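Local atomic coordinates of Phi class glutathione transferase GSTF1 (Populus tremula x Populus tremuloides, PDB entry 4RI6), a protein that probably transfers glutathione to electrophilic substrates of the type RX, releasing a halide anion, and so serves in detoxification. Residues A[17-20]-A[21-25]; A[57-61]-A[62-66]; A[70-73]-A[74-78]; A[116-119]-A[120-124]; A[165-168]-A[169-172]. All coordinates share one frame; numbering follows the deposited sequence.

Interactions 1, 2 and 3 come in order along the thioredoxin-like N-terminal domain, interactions 4 and 5 in the helical C-terminal domain. Interaction 1 lies in helix 14-25, interaction 2 in the hairpin of strands 58-60 and 65-67, and interaction 3 in helix 69-79. These three touch one another, their centres about 10 to 15 Å apart. Interaction 5, in helix 164-179, meets interactions 1 and 3 across the domain boundary, about 10 and 14 Å away between centres, and interaction 4 within its own domain. Interaction 4 ends helix 93-122, its centre about 28 Å from that of interaction 2. Pro57 (interaction 2) and Arg70 (interaction 3) line the glutathione pocket, so N-terminal contacts frame it.

Interaction 1. Residues A[17-20]-A[21-25]; sequences SRVL and ATLIE
Val19 lays its CG1 methyl against Leu23 one helical turn further on, with CG1 of Val19 3.8 Å from CD1 of Leu23 and the two side chains running alongside each other. The valine's first torsion (chi1 171°) places CG1 opposite the backbone N, and this is the branch that meets the leucine. Leu20 adds a looser contact through CD2 to the same Leu23 methyl.

The polar feature of this turn is the carbonyl of Arg18, which takes two bonds from Thr22. The hydroxyl OG1 of Thr22 donates to O of Arg18 at 2.9 Å, while the amide N of Thr22 reaches that oxygen at 3.2 Å; the two donors come from opposite faces of the carbonyl plane. With chi1 at -59° the hydroxyl folds back over the preceding turn, so a buried OH is satisfied inside its own helix. Ordinary i to i+4 backbone bonds accompany it, such as N of Leu23 to O of Val19 at 2.9 Å.

The guanidinium of Arg18 turns elsewhere, to Ser168 and Ser69. Helix 14-25 is the helix of the beta-alpha-beta unit between parallel strands 5-8 and 30-33. Val19 and Leu23 face Ile72 and Ile76 of helix 69-79, Ala21 and Thr22 meet Leu167 of helix 164-179, and Leu20 packs on Val208 of helix 203-214.

Interaction 2. Residues A[57-61]-A[62-66]; sequences PAFKD and ESITL
Segments 57-61 and 62-66 run back along each other as an antiparallel beta hairpin, their end-to-end directions 156° apart. Phe59 and Leu66 form a hydrogen-bonded pair: N of Phe59 donates to O of Leu66, and N of Leu66 returns a bond to O of Phe59, each 2.8 Å long. Lys60 and Thr65 form the next, non-hydrogen-bonded pair, and N of Asp61 then reaches O of Ile64 at 3.0 Å.

On one face of the sheet Phe59 and Leu66 lie together, CD1 of the ring 4.3 Å from CB of Leu66. On the other face Lys60 and Thr65 run alongside each other, and CG of Lys60 comes 3.5 Å from OG1 of Thr65.

Asp61 shapes the turn. Its chi1 of 66° sets the carboxylate between the backbone N and carbonyl carbon, where OD1 can collect two amides: N of Ile64, 2.9 Å from OD1 of Asp61, arrives nearly along the C-O axis, and N of Ser63, at 2.8 Å from the same oxygen, comes from above the carboxylate plane, the latter bond closing an Asx turn. A water joins O of Asp61 to OG1 of Thr65. OD2 of Asp61 forms a salt bridge with Lys79 and a hydrogen bond with the Tyr75 hydroxyl.

OD1 thus holds the turn's amides and OD2 ties the hairpin to helix 69-79; the lysine and the N-H groups would probably favour the ionised carboxylate.

Interaction 3. Residues A[70-73]-A[74-78]; sequences RAIC and RYICD
The guanidinium of Arg74 lies with one face over the carbonyl oxygen of Arg70, which sits 3.9 Å from the plane, above its centre. A bend at chi3 (-72°) folds the arginine back along its own helix to this place, and CG of Arg74 also comes 3.7 Å from O of Arg70. That oxygen's hydrogen bond goes instead to N of Arg74, at 3.0 Å. The Tyr75 ring has O of Ile72 at its edge, near its plane, and CB of Tyr75 is 3.5 Å from that carbonyl oxygen.

Ile72 and Ile76 cross at a slant, CG2 of Ile72 meeting CD1 of Ile76 at 3.8 Å. Regular i to i+4 bonds run beneath, including N of Ile76 to O of Ile72 at 3.0 Å.

The NE and NH2 groups of Arg74 make salt bridges to Asp100 and Glu104 of the second subunit, so this turn belongs to the dimer interface. Arg70, part of the glutathione pocket, pairs with Asp106. Helix 69-79 follows strand 65-67, and Ile72 and Tyr75 pack on Leu66 of that strand, whereas Cys73 and Ile76 face Thr22 and Leu23 of helix 14-25.

Interaction 4. Residues A[116-119]-A[120-124]; sequences DLVH and DLLFS
The carbonyl oxygen of His119 takes the amide of Phe123, N of Phe123 lying 2.9 Å from O of His119 with an N-H...O angle of 149°. This bond belongs to the C-terminal end of helix 93-122 in the helical domain of the glutathione transferase fold; Phe123 is the first residue to leave helical backbone angles. The turns before it are closed by N of Asp120 to O of Asp116 and by N of Leu121 to O of Leu117, both 2.9 Å, whereas N of Leu122 meets O of Val118 at a more bent 135°.

Where the chain unwinds, it curls back over the last turn. The His119 imidazole, its CG trans to the backbone N, has the carbonyl carbon of Phe123 over one face, 3.8 Å above the plane and offset toward the rim. At the edge, ND1 of His119 gives a weak bond to OD1 of Asp120 at 3.4 Å, although the ring and carboxylate planes stand 67° apart.

Leu117 and Val118 turn inward to Leu176 of helix 164-179, while the Phe123 ring meets Tyr175 edge-to-face and lies against a bound MES molecule, probably from the crystallisation liquor; the nearest atoms of the Phe123 side chain and glutathione are about 7 Å apart. The Val118 and Phe123 side chains lie abreast, and CG1 of Val118 lies in the plane of the phenyl ring at its edge, 3.8 Å from CE2 of Phe123.

Interaction 5. Residues A[165-168]-A[169-172]; sequences ADLS and HLPN
His169 turns its ring back along its helix, its ND1 donating to O of Ala165 at 2.7 Å. The oxygen lies 2° out of the imidazole plane, and chi1 of -70°, with CG opposite the residue's own carbonyl carbon, swings the ring toward the preceding turn. The side chain takes the carbonyl that an i+4 amide would use in a regular helix.

N of His169 bonds to O of Asp166 and N of Leu170 to O of Leu167, both at 3.0 Å and i to i+3, each donor 54° out of the carbonyl plane. Pro171 has no amide hydrogen, and its CD packs 3.4 Å from O of Ser168. Beside that ring a water stands in for the direct i to i+4 bond, donating to O of Ser168 at 2.8 Å and accepting from N of Asn172 at 2.9 Å. CG of Leu167 lies 4.4 Å from CD1 of Leu170.

Further out, NE2 of His169 bonds to the Tyr147 hydroxyl, so both ring nitrogens are engaged. Ser168 OG is held between Asp106 and Arg18. Asp166 OD1 takes Trp195 and the Leu157 amide; its OD2 takes N of Ser163, whose OG takes N of Ala165.

Consistent with the N-capping box (Ser-x-x-Asp) of glutathione transferases, this start leads into a proline kink where the His169 ring serves one carbonyl, a water another, and i to i+3 amides the two between.

Interaction 1. Residues A[17-20]-A[21-25]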
loop_
_atom_site.group_PDB
_atom_site.type_symbol
_atom_site.label_atom_id
_atom_site.label_comp_id
_atom_site.label_asym_id
_atom_site.label_seq_id
_atom_site.Cartn_x
_atom_site.Cartn_y
_atom_site.Cartn_z
ATOM N N SER A 17 -10.084 -10.387 7.034
ATOM C CA SER A 17 -9.518 -11.719 6.815
ATOM C C SER A 17 -7.994 -11.701 6.773
ATOM O O SER A 17 -7.337 -12.613 7.273
ATOM C CB SER A 17 -10.065 -12.328 5.512
ATOM O OG SER A 17 -11.414 -12.733 5.682
ATOM N N ARG A 18 -7.439 -10.661 6.171
ATOM C CA ARG A 18 -5.998 -10.471 6.135
ATOM C C ARG A 18 -5.446 -10.405 7.552
ATOM O O ARG A 18 -4.451 -11.046 7.876
ATOM C CB ARG A 18 -5.651 -9.203 5.354
ATOM C CG ARG A 18 -4.169 -8.898 5.297
ATOM C CD ARG A 18 -3.852 -7.625 4.491
ATOM N NE ARG A 18 -4.195 -7.877 3.107
ATOM C CZ ARG A 18 -5.282 -7.450 2.483
ATOM N NH1 ARG A 18 -6.163 -6.655 3.082
ATOM N NH2 ARG A 18 -5.479 -7.831 1.237
ATOM N N VAL A 19 -6.105 -9.646 8.413
ATOM C CA VAL A 19 -5.628 -9.528 9.780
ATOM C C VAL A 19 -5.793 -10.843 10.551
ATOM O O VAL A 19 -4.893 -11.256 11.292
ATOM C CB VAL A 19 -6.349 -8.368 10.508
ATOM C CG1 VAL A 19 -6.028 -8.358 11.987
ATOM C CG2 VAL A 19 -5.956 -7.048 9.889
ATOM N N LEU A 20 -6.937 -11.502 10.380
ATOM C CA LEU A 20 -7.199 -12.745 11.091
ATOM C C LEU A 20 -6.185 -13.807 10.737
ATOM O O LEU A 20 -5.693 -14.523 11.608
ATOM C CB LEU A 20 -8.611 -13.263 10.794
ATOM C CG LEU A 20 -9.765 -12.408 11.306
ATOM C CD1 LEU A 20 -11.091 -13.028 10.930
ATOM C CD2 LEU A 20 -9.696 -12.266 12.816
ATOM N N ALA A 21 -5.873 -13.927 9.452
ATOM C CA ALA A 21 -4.919 -14.924 9.020
ATOM C C ALA A 21 -3.558 -14.645 9.648
ATOM O O ALA A 21 -2.850 -15.579 10.047
ATOM C CB ALA A 21 -4.822 -14.947 7.506
ATOM N N THR A 22 -3.194 -13.367 9.739
ATOM C CA THR A 22 -1.932 -12.982 10.351
ATOM C C THR A 22 -1.889 -13.313 11.836
ATOM O O THR A 22 -0.911 -13.884 12.313
ATOM C CB THR A 22 -1.672 -11.480 10.130
ATOM O OG1 THR A 22 -1.636 -11.235 8.719
ATOM C CG2 THR A 22 -0.355 -11.038 10.776
ATOM N N LEU A 23 -2.952 -12.978 12.559
ATOM C CA LEU A 23 -3.026 -13.295 13.974
ATOM C C LEU A 23 -2.841 -14.788 14.192
ATOM O O LEU A 23 -2.137 -15.211 15.100
ATOM C CB LEU A 23 -4.360 -12.826 14.555
ATOM C CG LEU A 23 -4.489 -11.307 14.666
ATOM C CD1 LEU A 23 -5.927 -10.908 14.858
ATOM C CD2 LEU A 23 -3.646 -10.818 15.822
ATOM N N ILE A 24 -3.470 -15.591 13.343
ATOM C CA ILE A 24 -3.434 -17.040 13.517
ATOM C C ILE A 24 -2.037 -17.592 13.195
ATOM O O ILE A 24 -1.507 -18.410 13.945
ATOM C CB ILE A 24 -4.500 -17.717 12.653
ATOM C CG1 ILE A 24 -5.895 -17.358 13.175
ATOM C CG2 ILE A 24 -4.316 -19.226 12.676
ATOM C CD1 ILE A 24 -7.030 -17.654 12.203
ATOM N N GLU A 25 -1.429 -17.116 12.108
ATOM C CA GLU A 25 -0.045 -17.450 11.807
ATOM C C GLU A 25 0.875 -17.080 12.951
ATOM O O GLU A 25 1.822 -17.809 13.253
ATOM C CB GLU A 25 0.415 -16.736 10.534
ATOM C CG GLU A 25 -0.177 -17.306 9.244
ATOM C CD GLU A 25 0.506 -18.585 8.746
ATOM O OE1 GLU A 25 1.681 -18.836 9.093
ATOM O OE2 GLU A 25 -0.140 -19.330 7.979
#

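Interaction 2. Residues A[57-61]-A[62-66]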
loop_
_atom_site.group_PDB
_atom_site.type_symbol
_atom_site.label_atom_id
_atom_site.label_comp_id
_atom_site.label_asym_id
_atom_site.label_seq_id
_atom_site.Cartn_x
_atom_site.Cartn_y
_atom_site.Cartn_z
ATOM N N PRO A 57 -10.761 -3.410 8.916
ATOM C CA PRO A 57 -10.782 -3.557 10.366
ATOM C C PRO A 57 -10.181 -2.402 11.133
ATOM O O PRO A 57 -9.537 -1.522 10.570
ATOM C CB PRO A 57 -9.922 -4.804 10.575
ATOM C CG PRO A 57 -8.889 -4.662 9.559
ATOM C CD PRO A 57 -9.597 -4.121 8.337
ATOM N N ALA A 58 -10.395 -2.442 12.441
ATOM C CA ALA A 58 -9.589 -1.685 13.388
ATOM C C ALA A 58 -8.999 -2.662 14.397
ATOM O O ALA A 58 -9.525 -3.766 14.600
ATOM C CB ALA A 58 -10.413 -0.601 14.074
ATOM N N PHE A 59 -7.917 -2.242 15.034
ATOM C CA PHE A 59 -7.153 -3.051 15.954
ATOM C C PHE A 59 -6.930 -2.269 17.245
ATOM O O PHE A 59 -6.614 -1.072 17.187
ATOM C CB PHE A 59 -5.811 -3.421 15.310
ATOM C CG PHE A 59 -4.827 -4.009 16.265
ATOM C CD1 PHE A 59 -4.101 -3.211 17.122
ATOM C CD2 PHE A 59 -4.603 -5.377 16.286
ATOM C CE1 PHE A 59 -3.201 -3.766 18.013
ATOM C CE2 PHE A 59 -3.693 -5.930 17.152
ATOM C CZ PHE A 59 -2.989 -5.127 18.017
ATOM N N LYS A 60 -7.082 -2.936 18.397
ATOM C CA LYS A 60 -6.684 -2.381 19.692
ATOM C C LYS A 60 -5.912 -3.403 20.519
ATOM O O LYS A 60 -6.284 -4.569 20.574
ATOM C CB LYS A 60 -7.897 -1.926 20.527
ATOM C CG LYS A 60 -8.787 -0.856 19.933
ATOM C CD LYS A 60 -9.847 -0.458 20.966
ATOM C CE LYS A 60 -10.837 0.558 20.429
ATOM N NZ LYS A 60 -11.823 0.936 21.462
ATOM N N ASP A 61 -4.836 -2.963 21.162
ATOM C CA ASP A 61 -4.284 -3.691 22.295
ATOM C C ASP A 61 -4.015 -2.687 23.430
ATOM O O ASP A 61 -4.453 -1.542 23.343
ATOM C CB ASP A 61 -3.034 -4.511 21.895
ATOM C CG ASP A 61 -1.837 -3.663 21.481
ATOM O OD1 ASP A 61 -1.811 -2.432 21.716
ATOM O OD2 ASP A 61 -0.879 -4.249 20.932
ATOM N N GLU A 62 -3.327 -3.115 24.487
ATOM C CA GLU A 62 -3.119 -2.257 25.655
ATOM C C GLU A 62 -2.352 -0.987 25.254
ATOM O O GLU A 62 -2.474 0.052 25.910
ATOM C CB GLU A 62 -2.374 -3.018 26.777
ATOM C CG GLU A 62 -2.987 -4.388 27.147
ATOM C CD GLU A 62 -2.738 -4.832 28.608
ATOM O OE1 GLU A 62 -3.705 -5.312 29.257
ATOM O OE2 GLU A 62 -1.586 -4.720 29.103
ATOM N N SER A 63 -1.610 -1.055 24.151
ATOM C CA SER A 63 -0.627 -0.020 23.818
ATOM C C SER A 63 -1.055 0.946 22.718
ATOM O O SER A 63 -0.615 2.096 22.701
ATOM C CB SER A 63 0.690 -0.683 23.398
ATOM O OG SER A 63 1.251 -1.398 24.484
ATOM N N ILE A 64 -1.885 0.481 21.789
ATOM C CA ILE A 64 -2.153 1.243 20.571
ATOM C C ILE A 64 -3.467 0.824 19.902
ATOM O O ILE A 64 -3.898 -0.341 19.998
ATOM C CB ILE A 64 -0.966 1.090 19.578
ATOM C CG1 ILE A 64 -0.998 2.142 18.473
ATOM C CG2 ILE A 64 -0.931 -0.297 18.966
ATOM C CD1 ILE A 64 0.369 2.329 17.762
ATOM N N THR A 65 -4.092 1.795 19.239
ATOM C CA THR A 65 -5.205 1.568 18.326
ATOM C C THR A 65 -4.705 1.838 16.902
ATOM O O THR A 65 -4.086 2.875 16.639
ATOM C CB THR A 65 -6.406 2.469 18.666
ATOM O OG1 THR A 65 -6.913 2.121 19.961
ATOM C CG2 THR A 65 -7.531 2.321 17.648
ATOM N N LEU A 66 -4.970 0.906 15.984
ATOM C CA LEU A 66 -4.463 0.984 14.614
ATOM C C LEU A 66 -5.560 0.691 13.613
ATOM O O LEU A 66 -6.449 -0.103 13.897
ATOM C CB LEU A 66 -3.319 -0.018 14.406
ATOM C CG LEU A 66 -1.985 0.284 15.093
ATOM C CD1 LEU A 66 -1.053 -0.884 14.939
ATOM C CD2 LEU A 66 -1.351 1.542 14.536
HETATM O O HOH W 1 -5.671 1.189 22.182
#

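Interaction 3. Residues A[70-73]-A[74-78]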
loop_
_atom_site.group_PDB
_atom_site.type_symbol
_atom_site.label_atom_id
_atom_site.label_comp_id
_atom_site.label_asym_id
_atom_site.label_seq_id
_atom_site.Cartn_x
_atom_site.Cartn_y
_atom_site.Cartn_z
ATOM N N ARG A 70 -2.860 -3.751 6.416
ATOM C CA ARG A 70 -1.461 -4.100 6.257
ATOM C C ARG A 70 -0.597 -3.458 7.347
ATOM O O ARG A 70 0.402 -4.039 7.741
ATOM C CB ARG A 70 -0.967 -3.732 4.860
ATOM C CG ARG A 70 -1.624 -4.555 3.779
ATOM C CD ARG A 70 -1.392 -3.996 2.394
ATOM N NE ARG A 70 -2.233 -4.671 1.387
ATOM C CZ ARG A 70 -3.506 -4.371 1.145
ATOM N NH1 ARG A 70 -4.125 -3.396 1.811
ATOM N NH2 ARG A 70 -4.167 -5.031 0.212
ATOM N N ALA A 71 -0.995 -2.283 7.847
ATOM C CA ALA A 71 -0.301 -1.644 8.971
ATOM C C ALA A 71 -0.513 -2.439 10.250
ATOM O O ALA A 71 0.413 -2.689 11.018
ATOM C CB ALA A 71 -0.780 -0.185 9.161
ATOM N N ILE A 72 -1.746 -2.865 10.457
ATOM C CA ILE A 72 -2.056 -3.719 11.596
ATOM C C ILE A 72 -1.193 -4.991 11.555
ATOM O O ILE A 72 -0.642 -5.415 12.569
ATOM C CB ILE A 72 -3.556 -4.081 11.614
ATOM C CG1 ILE A 72 -4.383 -2.814 11.873
ATOM C CG2 ILE A 72 -3.856 -5.134 12.687
ATOM C CD1 ILE A 72 -5.853 -2.964 11.641
ATOM N N CYS A 73 -1.057 -5.581 10.373
ATOM C CA CYS A 73 -0.334 -6.840 10.260
ATOM C C CYS A 73 1.156 -6.637 10.479
ATOM O O CYS A 73 1.805 -7.472 11.096
ATOM C CB CYS A 73 -0.594 -7.484 8.903
ATOM S SG CYS A 73 -2.278 -8.126 8.725
ATOM N N ARG A 74 1.709 -5.522 10.001
ATOM C CA ARG A 74 3.118 -5.277 10.249
ATOM C C ARG A 74 3.372 -5.089 11.746
ATOM O O ARG A 74 4.375 -5.543 12.273
ATOM C CB ARG A 74 3.626 -4.063 9.458
ATOM C CG ARG A 74 4.058 -4.445 8.060
ATOM C CD ARG A 74 4.803 -3.353 7.320
ATOM N NE ARG A 74 3.907 -2.295 6.947
ATOM C CZ ARG A 74 3.276 -2.186 5.779
ATOM N NH1 ARG A 74 3.438 -3.043 4.794
ATOM N NH2 ARG A 74 2.478 -1.174 5.587
ATOM N N TYR A 75 2.463 -4.417 12.432
ATOM C CA TYR A 75 2.612 -4.227 13.872
ATOM C C TYR A 75 2.587 -5.572 14.587
ATOM O O TYR A 75 3.420 -5.848 15.445
ATOM C CB TYR A 75 1.509 -3.323 14.414
ATOM C CG TYR A 75 1.464 -3.263 15.917
ATOM C CD1 TYR A 75 2.458 -2.599 16.628
ATOM C CD2 TYR A 75 0.435 -3.871 16.629
ATOM C CE1 TYR A 75 2.430 -2.529 17.978
ATOM C CE2 TYR A 75 0.401 -3.813 17.998
ATOM C CZ TYR A 75 1.408 -3.143 18.667
ATOM O OH TYR A 75 1.397 -3.054 20.037
ATOM N N ILE A 76 1.634 -6.414 14.213
ATOM C CA ILE A 76 1.513 -7.739 14.810
ATOM C C ILE A 76 2.813 -8.519 14.614
ATOM O O ILE A 76 3.344 -9.124 15.545
ATOM C CB ILE A 76 0.318 -8.503 14.192
ATOM C CG1 ILE A 76 -1.003 -7.889 14.646
ATOM C CG2 ILE A 76 0.351 -9.987 14.571
ATOM C CD1 ILE A 76 -2.212 -8.342 13.860
ATOM N N CYS A 77 3.337 -8.492 13.398
ATOM C CA CYS A 77 4.560 -9.217 13.099
ATOM C C CYS A 77 5.763 -8.651 13.876
ATOM O O CYS A 77 6.654 -9.401 14.302
ATOM C CB CYS A 77 4.803 -9.204 11.588
ATOM S SG CYS A 77 3.647 -10.276 10.659
ATOM N N ASP A 78 5.765 -7.342 14.095
ATOM C CA ASP A 78 6.830 -6.691 14.848
ATOM C C ASP A 78 6.738 -7.019 16.342
ATOM O O ASP A 78 7.700 -7.493 16.959
ATOM C CB ASP A 78 6.743 -5.178 14.632
ATOM C CG ASP A 78 8.064 -4.467 14.854
ATOM O OD1 ASP A 78 8.966 -5.039 15.495
ATOM O OD2 ASP A 78 8.184 -3.307 14.398
#

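Interaction 4. Residues A[116-119]-A[120-124]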
loop_
_atom_site.group_PDB
_atom_site.type_symbol
_atom_site.label_atom_id
_atom_site.label_comp_id
_atom_site.label_asym_id
_atom_site.label_seq_id
_atom_site.Cartn_x
_atom_site.Cartn_y
_atom_site.Cartn_z
ATOM N N ASP A 116 -11.666 -4.667 -6.851
ATOM C CA ASP A 116 -12.812 -4.100 -7.555
ATOM C C ASP A 116 -13.685 -5.199 -8.159
ATOM O O ASP A 116 -14.908 -5.078 -8.178
ATOM C CB ASP A 116 -12.365 -3.136 -8.653
ATOM C CG ASP A 116 -11.778 -1.860 -8.109
ATOM O OD1 ASP A 116 -11.923 -1.592 -6.893
ATOM O OD2 ASP A 116 -11.168 -1.122 -8.914
ATOM N N LEU A 117 -13.053 -6.245 -8.695
ATOM C CA LEU A 117 -13.806 -7.398 -9.176
ATOM C C LEU A 117 -14.601 -8.048 -8.037
ATOM O O LEU A 117 -15.792 -8.314 -8.184
ATOM C CB LEU A 117 -12.861 -8.416 -9.822
ATOM C CG LEU A 117 -12.325 -8.067 -11.209
ATOM C CD1 LEU A 117 -11.191 -9.032 -11.564
ATOM C CD2 LEU A 117 -13.453 -8.132 -12.241
ATOM N N VAL A 118 -13.946 -8.301 -6.912
ATOM C CA VAL A 118 -14.638 -8.897 -5.767
ATOM C C VAL A 118 -15.823 -8.041 -5.355
ATOM O O VAL A 118 -16.924 -8.565 -5.106
ATOM C CB VAL A 118 -13.679 -9.110 -4.574
ATOM C CG1 VAL A 118 -14.451 -9.472 -3.303
ATOM C CG2 VAL A 118 -12.677 -10.187 -4.911
ATOM N N HIS A 119 -15.622 -6.727 -5.290
ATOM C CA HIS A 119 -16.702 -5.859 -4.874
ATOM C C HIS A 119 -17.858 -5.876 -5.874
ATOM O O HIS A 119 -19.008 -6.059 -5.496
ATOM C CB HIS A 119 -16.230 -4.423 -4.674
ATOM C CG HIS A 119 -17.339 -3.534 -4.240
ATOM N ND1 HIS A 119 -18.070 -2.772 -5.120
ATOM C CD2 HIS A 119 -17.932 -3.398 -3.033
ATOM C CE1 HIS A 119 -19.018 -2.135 -4.458
ATOM N NE2 HIS A 119 -18.961 -2.505 -3.191
ATOM N N ASP A 120 -17.561 -5.718 -7.159
ATOM C CA ASP A 120 -18.632 -5.595 -8.137
ATOM C C ASP A 120 -19.409 -6.892 -8.302
ATOM O O ASP A 120 -20.612 -6.861 -8.537
ATOM C CB ASP A 120 -18.076 -5.140 -9.476
ATOM C CG ASP A 120 -17.603 -3.695 -9.442
ATOM O OD1 ASP A 120 -17.937 -2.967 -8.474
ATOM O OD2 ASP A 120 -16.900 -3.276 -10.379
ATOM N N LEU A 121 -18.722 -8.025 -8.157
ATOM C CA LEU A 121 -19.355 -9.321 -8.359
ATOM C C LEU A 121 -20.028 -9.911 -7.131
ATOM O O LEU A 121 -20.935 -10.729 -7.283
ATOM C CB LEU A 121 -18.336 -10.340 -8.868
ATOM C CG LEU A 121 -17.734 -10.036 -10.229
ATOM C CD1 LEU A 121 -16.558 -10.932 -10.479
ATOM C CD2 LEU A 121 -18.794 -10.244 -11.287
ATOM N N LEU A 122 -19.593 -9.522 -5.936
ATOM C CA LEU A 122 -20.064 -10.164 -4.708
ATOM C C LEU A 122 -20.645 -9.245 -3.644
ATOM O O LEU A 122 -21.359 -9.735 -2.756
ATOM C CB LEU A 122 -18.923 -10.956 -4.079
ATOM C CG LEU A 122 -18.394 -12.082 -4.972
ATOM C CD1 LEU A 122 -17.129 -12.661 -4.381
ATOM C CD2 LEU A 122 -19.435 -13.163 -5.175
ATOM N N PHE A 123 -20.324 -7.948 -3.707
ATOM C CA PHE A 123 -20.713 -7.013 -2.654
ATOM C C PHE A 123 -21.240 -5.692 -3.158
ATOM O O PHE A 123 -21.070 -4.686 -2.496
ATOM C CB PHE A 123 -19.536 -6.746 -1.732
ATOM C CG PHE A 123 -19.024 -7.963 -1.062
ATOM C CD1 PHE A 123 -19.722 -8.518 0.002
ATOM C CD2 PHE A 123 -17.872 -8.586 -1.518
ATOM C CE1 PHE A 123 -19.265 -9.650 0.614
ATOM C CE2 PHE A 123 -17.418 -9.735 -0.916
ATOM C CZ PHE A 123 -18.116 -10.271 0.154
ATOM N N SER A 124 -21.867 -5.684 -4.321
ATOM C CA SER A 124 -22.409 -4.461 -4.882
ATOM C C SER A 124 -23.926 -4.452 -4.778
ATOM O O SER A 124 -24.549 -5.506 -4.822
ATOM C CB SER A 124 -21.994 -4.312 -6.335
ATOM O OG SER A 124 -22.450 -3.067 -6.828
#

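Interaction 5. Residues A[165-168]-A[169-172]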
loop_
_atom_site.group_PDB
_atom_site.type_symbol
_atom_site.label_atom_id
_atom_site.label_comp_id
_atom_site.label_asym_id
_atom_site.label_seq_id
_atom_site.Cartn_x
_atom_site.Cartn_y
_atom_site.Cartn_z
ATOM N N ALA A 165 3.642 -11.515 2.106
ATOM C CA ALA A 165 3.324 -11.158 0.727
ATOM C C ALA A 165 2.307 -12.125 0.150
ATOM O O ALA A 165 1.340 -11.705 -0.479
ATOM C CB ALA A 165 4.558 -11.122 -0.125
ATOM N N ASP A 166 2.516 -13.421 0.355
ATOM C CA ASP A 166 1.553 -14.413 -0.134
ATOM C C ASP A 166 0.232 -14.293 0.613
ATOM O O ASP A 166 -0.845 -14.281 0.004
ATOM C CB ASP A 166 2.116 -15.817 0.006
ATOM C CG ASP A 166 3.500 -15.930 -0.575
ATOM O OD1 ASP A 166 3.637 -15.936 -1.820
ATOM O OD2 ASP A 166 4.449 -16.020 0.222
ATOM N N LEU A 167 0.328 -14.173 1.936
ATOM C CA LEU A 167 -0.844 -14.079 2.794
ATOM C C LEU A 167 -1.757 -12.960 2.331
ATOM O O LEU A 167 -2.971 -13.141 2.237
ATOM C CB LEU A 167 -0.422 -13.887 4.255
ATOM C CG LEU A 167 -1.508 -13.931 5.324
ATOM C CD1 LEU A 167 -0.886 -14.243 6.679
ATOM C CD2 LEU A 167 -2.305 -12.617 5.387
ATOM N N SER A 168 -1.167 -11.831 1.963
ATOM C CA SER A 168 -1.959 -10.665 1.651
ATOM C C SER A 168 -2.812 -10.845 0.380
ATOM O O SER A 168 -3.809 -10.117 0.208
ATOM C CB SER A 168 -1.021 -9.445 1.531
ATOM O OG SER A 168 -1.714 -8.231 1.684
ATOM N N HIS A 169 -2.438 -11.813 -0.476
ATOM C CA HIS A 169 -3.202 -12.138 -1.688
ATOM C C HIS A 169 -4.389 -13.075 -1.442
ATOM O O HIS A 169 -5.267 -13.204 -2.292
ATOM C CB HIS A 169 -2.305 -12.774 -2.744
ATOM C CG HIS A 169 -1.326 -11.840 -3.357
ATOM N ND1 HIS A 169 -0.178 -11.412 -2.714
ATOM C CD2 HIS A 169 -1.332 -11.218 -4.562
ATOM C CE1 HIS A 169 0.470 -10.565 -3.496
ATOM N NE2 HIS A 169 -0.209 -10.427 -4.620
ATOM N N LEU A 170 -4.408 -13.726 -0.289
ATOM C CA LEU A 170 -5.439 -14.715 -0.019
ATOM C C LEU A 170 -6.870 -14.143 -0.055
ATOM O O LEU A 170 -7.748 -14.771 -0.643
ATOM C CB LEU A 170 -5.182 -15.399 1.329
ATOM C CG LEU A 170 -4.051 -16.432 1.305
ATOM C CD1 LEU A 170 -3.618 -16.837 2.716
ATOM C CD2 LEU A 170 -4.465 -17.663 0.510
ATOM N N PRO A 171 -7.121 -12.962 0.551
ATOM C CA PRO A 171 -8.548 -12.588 0.638
ATOM C C PRO A 171 -9.228 -12.333 -0.714
ATOM O O PRO A 171 -10.314 -12.864 -0.956
ATOM C CB PRO A 171 -8.523 -11.324 1.502
ATOM C CG PRO A 171 -7.296 -11.498 2.356
ATOM C CD PRO A 171 -6.284 -12.136 1.443
ATOM N N ASN A 172 -8.608 -11.557 -1.597
ATOM C CA ASN A 172 -9.240 -11.312 -2.886
ATOM C C ASN A 172 -9.132 -12.538 -3.775
ATOM O O ASN A 172 -10.057 -12.859 -4.520
ATOM C CB ASN A 172 -8.642 -10.096 -3.588
ATOM C CG ASN A 172 -9.113 -8.798 -2.979
ATOM O OD1 ASN A 172 -10.124 -8.759 -2.283
ATOM N ND2 ASN A 172 -8.400 -7.726 -3.252
HETATM O O HOH W 2 -6.177 -9.926 -1.300
#